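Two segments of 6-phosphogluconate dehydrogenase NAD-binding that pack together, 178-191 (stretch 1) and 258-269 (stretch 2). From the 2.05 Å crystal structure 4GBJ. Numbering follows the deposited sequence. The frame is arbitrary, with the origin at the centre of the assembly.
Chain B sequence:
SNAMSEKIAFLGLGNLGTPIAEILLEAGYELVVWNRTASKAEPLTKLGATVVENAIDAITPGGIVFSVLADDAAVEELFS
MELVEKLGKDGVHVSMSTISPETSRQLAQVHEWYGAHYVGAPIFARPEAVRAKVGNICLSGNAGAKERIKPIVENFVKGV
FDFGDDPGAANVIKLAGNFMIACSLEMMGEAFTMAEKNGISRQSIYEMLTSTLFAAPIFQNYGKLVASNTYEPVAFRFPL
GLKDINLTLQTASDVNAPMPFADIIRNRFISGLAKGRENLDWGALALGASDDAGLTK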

# COMPACT_ATOMS: atom_id res chain seq x y z
N ASN B 178 -10.77 -3.48 0.96
CA ASN B 178 -10.60 -4.34 -0.23
C ASN B 178 -10.16 -3.52 -1.45
O ASN B 178 -9.36 -4.00 -2.24
CB ASN B 178 -11.88 -5.11 -0.55
CG ASN B 178 -12.09 -6.36 0.27
OD1 ASN B 178 -11.30 -6.73 1.15
ND2 ASN B 178 -13.18 -7.06 -0.03
N PHE B 179 -10.63 -2.30 -1.56
CA PHE B 179 -10.20 -1.36 -2.60
C PHE B 179 -8.72 -1.06 -2.45
O PHE B 179 -8.00 -1.09 -3.43
CB PHE B 179 -11.04 -0.07 -2.58
CG PHE B 179 -10.38 1.16 -3.14
CD1 PHE B 179 -10.25 1.33 -4.52
CD2 PHE B 179 -9.87 2.14 -2.30
CE1 PHE B 179 -9.67 2.47 -5.03
CE2 PHE B 179 -9.25 3.27 -2.82
CZ PHE B 179 -9.16 3.44 -4.17
N MSE B 180 -8.24 -0.84 -1.22
CA MSE B 180 -6.83 -0.52 -0.99
C MSE B 180 -5.97 -1.75 -1.24
O MSE B 180 -4.86 -1.61 -1.75
CB MSE B 180 -6.57 0.02 0.39
CG MSE B 180 -7.05 1.44 0.50
SE MSE B 180 -6.82 2.33 2.22
CE MSE B 180 -4.90 2.26 2.41
N ILE B 181 -6.50 -2.95 -0.96
CA ILE B 181 -5.74 -4.17 -1.26
C ILE B 181 -5.54 -4.28 -2.77
O ILE B 181 -4.43 -4.53 -3.22
CB ILE B 181 -6.37 -5.42 -0.67
CG1 ILE B 181 -6.32 -5.39 0.88
CG2 ILE B 181 -5.64 -6.71 -1.24
CD1 ILE B 181 -7.30 -6.45 1.52
N ALA B 182 -6.61 -4.05 -3.55
CA ALA B 182 -6.62 -4.11 -5.02
C ALA B 182 -5.68 -3.05 -5.60
O ALA B 182 -4.94 -3.35 -6.56
CB ALA B 182 -8.03 -3.93 -5.57
N CYS B 183 -5.66 -1.84 -5.02
CA CYS B 183 -4.70 -0.80 -5.44
C CYS B 183 -3.26 -1.24 -5.18
O CYS B 183 -2.38 -0.92 -5.96
CB CYS B 183 -4.97 0.52 -4.73
SG CYS B 183 -6.48 1.33 -5.23
N SER B 184 -3.02 -1.92 -4.08
CA SER B 184 -1.67 -2.40 -3.72
C SER B 184 -1.21 -3.39 -4.73
O SER B 184 -0.07 -3.34 -5.17
CB SER B 184 -1.67 -2.99 -2.30
OG SER B 184 -2.16 -1.97 -1.44
N LEU B 185 -2.10 -4.30 -5.14
CA LEU B 185 -1.79 -5.25 -6.19
C LEU B 185 -1.45 -4.56 -7.52
O LEU B 185 -0.49 -4.94 -8.19
CB LEU B 185 -2.97 -6.18 -6.44
CG LEU B 185 -3.13 -7.32 -5.40
CD1 LEU B 185 -4.59 -7.85 -5.43
CD2 LEU B 185 -2.15 -8.43 -5.67
N GLU B 186 -2.26 -3.58 -7.89
CA GLU B 186 -2.05 -2.87 -9.14
C GLU B 186 -0.74 -2.06 -9.12
O GLU B 186 -0.01 -2.11 -10.11
CB GLU B 186 -3.26 -1.96 -9.45
CG GLU B 186 -3.02 -1.03 -10.60
CD GLU B 186 -2.83 -1.69 -11.94
OE1 GLU B 186 -2.32 -1.00 -12.85
OE2 GLU B 186 -3.35 -2.81 -12.13
N MSE B 187 -0.44 -1.30 -8.07
CA MSE B 187 0.77 -0.48 -8.09
C MSE B 187 2.03 -1.39 -8.12
O MSE B 187 3.01 -1.03 -8.74
CB MSE B 187 0.82 0.50 -6.91
CG MSE B 187 1.03 -0.17 -5.51
SE MSE B 187 1.06 1.15 -4.08
CE MSE B 187 -0.80 1.45 -3.77
N MSE B 188 1.97 -2.57 -7.46
CA MSE B 188 3.07 -3.54 -7.53
C MSE B 188 3.20 -4.15 -8.95
O MSE B 188 4.31 -4.27 -9.46
CB MSE B 188 2.92 -4.63 -6.49
CG MSE B 188 3.31 -4.13 -5.13
SE MSE B 188 3.37 -5.42 -3.70
CE MSE B 188 1.55 -5.89 -3.42
N GLY B 189 2.09 -4.47 -9.59
CA GLY B 189 2.12 -4.92 -10.98
C GLY B 189 2.81 -3.91 -11.90
O GLY B 189 3.72 -4.25 -12.66
N GLU B 190 2.45 -2.64 -11.76
CA GLU B 190 3.03 -1.56 -12.55
C GLU B 190 4.48 -1.39 -12.26
O GLU B 190 5.31 -1.33 -13.18
CB GLU B 190 2.30 -0.22 -12.29
CG GLU B 190 0.87 -0.23 -12.84
CD GLU B 190 0.12 1.08 -12.72
OE1 GLU B 190 0.79 2.13 -12.74
OE2 GLU B 190 -1.12 1.09 -12.55
N ALA B 191 4.81 -1.29 -10.97
CA ALA B 191 6.18 -1.06 -10.52
C ALA B 191 7.07 -2.23 -10.83
O ALA B 191 8.16 -2.01 -11.37
CB ALA B 191 6.21 -0.77 -9.02
N PRO B 258 -16.01 10.29 -7.14
CA PRO B 258 -15.26 9.51 -8.11
C PRO B 258 -14.16 8.68 -7.43
O PRO B 258 -13.65 9.05 -6.38
CB PRO B 258 -14.68 10.60 -9.03
CG PRO B 258 -15.61 11.73 -8.87
CD PRO B 258 -15.89 11.73 -7.43
N MSE B 259 -13.76 7.56 -8.04
CA MSE B 259 -12.69 6.70 -7.55
C MSE B 259 -11.79 6.30 -8.72
O MSE B 259 -11.88 5.17 -9.16
CB MSE B 259 -13.27 5.40 -6.89
CG MSE B 259 -14.26 5.58 -5.76
SE MSE B 259 -13.52 6.23 -4.13
CE MSE B 259 -13.06 4.49 -3.52
N PRO B 260 -10.93 7.22 -9.23
CA PRO B 260 -10.14 6.93 -10.43
C PRO B 260 -9.33 5.67 -10.38
O PRO B 260 -9.36 4.94 -11.37
CB PRO B 260 -9.24 8.19 -10.56
CG PRO B 260 -10.07 9.25 -10.03
CD PRO B 260 -10.77 8.64 -8.84
N PHE B 261 -8.69 5.33 -9.23
CA PHE B 261 -7.97 4.09 -9.10
C PHE B 261 -8.91 2.90 -9.25
O PHE B 261 -8.55 1.89 -9.86
CB PHE B 261 -7.22 4.01 -7.74
CG PHE B 261 -5.88 4.71 -7.62
CD1 PHE B 261 -5.35 5.42 -8.69
CD2 PHE B 261 -5.06 4.45 -6.54
CE1 PHE B 261 -4.06 5.98 -8.60
CE2 PHE B 261 -3.78 4.99 -6.47
CZ PHE B 261 -3.29 5.75 -7.49
N ALA B 262 -10.09 2.98 -8.65
CA ALA B 262 -11.04 1.85 -8.74
C ALA B 262 -11.49 1.57 -10.21
O ALA B 262 -11.72 0.42 -10.58
CB ALA B 262 -12.24 2.07 -7.84
N ASP B 263 -11.55 2.61 -11.07
CA ASP B 263 -11.89 2.45 -12.50
C ASP B 263 -10.87 1.56 -13.21
O ASP B 263 -11.24 0.64 -13.93
CB ASP B 263 -11.94 3.80 -13.21
CG ASP B 263 -12.92 4.82 -12.64
OD1 ASP B 263 -13.84 4.42 -11.90
OD2 ASP B 263 -12.81 5.99 -12.99
N ILE B 264 -9.58 1.80 -12.90
CA ILE B 264 -8.44 1.04 -13.42
C ILE B 264 -8.55 -0.40 -12.95
O ILE B 264 -8.47 -1.27 -13.77
CB ILE B 264 -7.10 1.64 -13.01
CG1 ILE B 264 -6.91 3.10 -13.55
CG2 ILE B 264 -5.90 0.76 -13.43
CD1 ILE B 264 -6.83 3.28 -14.80
N ILE B 265 -8.83 -0.65 -11.66
CA ILE B 265 -8.98 -1.99 -11.09
C ILE B 265 -10.10 -2.73 -11.78
O ILE B 265 -9.93 -3.87 -12.21
CB ILE B 265 -9.20 -1.89 -9.57
CG1 ILE B 265 -7.92 -1.39 -8.83
CG2 ILE B 265 -9.70 -3.15 -8.97
CD1 ILE B 265 -6.73 -2.20 -8.97
N ARG B 266 -11.26 -2.06 -11.92
CA ARG B 266 -12.37 -2.65 -12.63
C ARG B 266 -11.96 -3.12 -14.04
O ARG B 266 -12.27 -4.24 -14.41
CB ARG B 266 -13.55 -1.67 -12.74
CG ARG B 266 -14.72 -2.17 -13.57
CD ARG B 266 -15.90 -1.21 -13.41
NE ARG B 266 -16.94 -1.47 -14.40
CZ ARG B 266 -16.90 -1.14 -15.68
NH1 ARG B 266 -15.82 -0.54 -16.19
NH2 ARG B 266 -17.90 -1.44 -16.48
N ASN B 267 -11.25 -2.29 -14.79
CA ASN B 267 -10.83 -2.66 -16.17
C ASN B 267 -9.84 -3.80 -16.17
O ASN B 267 -9.89 -4.62 -17.10
CB ASN B 267 -10.26 -1.47 -16.96
CG ASN B 267 -11.36 -0.51 -17.38
OD1 ASN B 267 -12.52 -0.87 -17.43
ND2 ASN B 267 -11.04 0.74 -17.61
N ARG B 268 -8.99 -3.93 -15.10
CA ARG B 268 -8.10 -5.08 -15.03
C ARG B 268 -8.89 -6.41 -14.98
O ARG B 268 -8.49 -7.39 -15.59
CB ARG B 268 -7.19 -5.01 -13.82
CG ARG B 268 -6.24 -3.86 -13.77
CD ARG B 268 -5.45 -3.75 -15.04
NE ARG B 268 -4.26 -2.92 -14.89
CZ ARG B 268 -3.45 -2.56 -15.88
NH1 ARG B 268 -3.71 -2.92 -17.12
NH2 ARG B 268 -2.40 -1.79 -15.64
N PHE B 269 -9.96 -6.45 -14.20
CA PHE B 269 -10.81 -7.65 -14.09
C PHE B 269 -11.56 -7.91 -15.37
O PHE B 269 -11.61 -9.06 -15.83
CB PHE B 269 -11.83 -7.57 -12.95
CG PHE B 269 -11.19 -7.74 -11.59
CD1 PHE B 269 -10.57 -8.93 -11.24
CD2 PHE B 269 -11.11 -6.67 -10.70
CE1 PHE B 269 -9.88 -9.04 -10.04
CE2 PHE B 269 -10.45 -6.79 -9.50
CZ PHE B 269 -9.86 -7.99 -9.16

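Two helices, 178-191 and 260-269, cross at 71° with their axes 10.0 Å apart at closest approach, burying 473 Å² between the two stretches. The backbones come nearest where small residues lie in the contact: the CA atoms of Ala182 and Ile265 are 6.8 Å apart, those of Cys183 and Phe261 6.9 Å, and those of Phe179 and Ala262 7.0 Å. Within each helix the backbone donors are largely spent on i to i-4 bonds, such as Glu186 N to Ala182 O (3.0 Å) and Arg268 N to Ile264 O (3.0 Å), so the hydrogen bonds between the stretches are left to side chains. Met259 sits at the N-cap position of the second helix, and its carbonyl O accepts from Asp263 N at 3.2 Å; Pro260 O also receives a weak bond from Asp263 N, at 3.2 Å. In the first helix Ser184, whose CA-to-CB bond points away from the partner, turns its hydroxyl back onto the backbone of its helix, OG donating to Met180 O at 2.7 Å.

The polar link across the stretches is the pairing of Glu186 with Arg268. Arg268 NH2 donates to Glu186 OE1 (2.9 Å, 165°) and Arg268 NE donates to Glu186 OE2 (2.9 Å, 154°), so both carboxylate oxygens are engaged by one guanidinium in a two-pronged salt bridge. OE1 lies at the guanidinium edge, near its plane, where the N-H bonds point. The third nitrogen, Arg268 NH1, is satisfied elsewhere in the structure. Glu190, one turn after Glu186, brings its OE2 to 4.4 Å from Arg268 NH2, beyond a salt bridge. Glu190 OE2 also lies just 2.4 Å from Glu186 OE1, a separation at which one acid group probably holds a proton and donates it; such sharing would relieve the repulsion between two carboxylates. Both Glu190 oxygens have hydrogen-bonding partners elsewhere in the structure.

Apolar packing accompanies this link. Ile265 adopts the mm rotamer, and although its CA-to-CB bond points sideways, its end reaches the first helix: CD1 lies 3.2 Å from Ala182 O and 3.5 Å from Glu186 CB, while CG2 meets Ala182 CB at 3.9 Å. The carbonyl of Ala182 is not left wanting by the methyl beside it, since it accepts from Glu186 N.

Farther toward the start of both stretches, Phe179 (chi1 t) has a sideways CA-to-CB bond, but its ring comes nearer the second stretch. The CE methyl of selenomethionine Met259 sits over one face, 4.0 Å from the Phe179 ring centroid and 6° off the normal, a CH-pi contact with the electron-rich ring. Ala262 N lies at the ring edge, near its plane, 3.7 Å from Phe179 CE1; Ala262 CB is 3.8 Å from the same atom. Phe261 packs beside it, its CB 4.0 Å from Phe179 CE1, and its CD2 lies 3.7 Å from Cys183 SG in an oblique sulfur-aromatic approach.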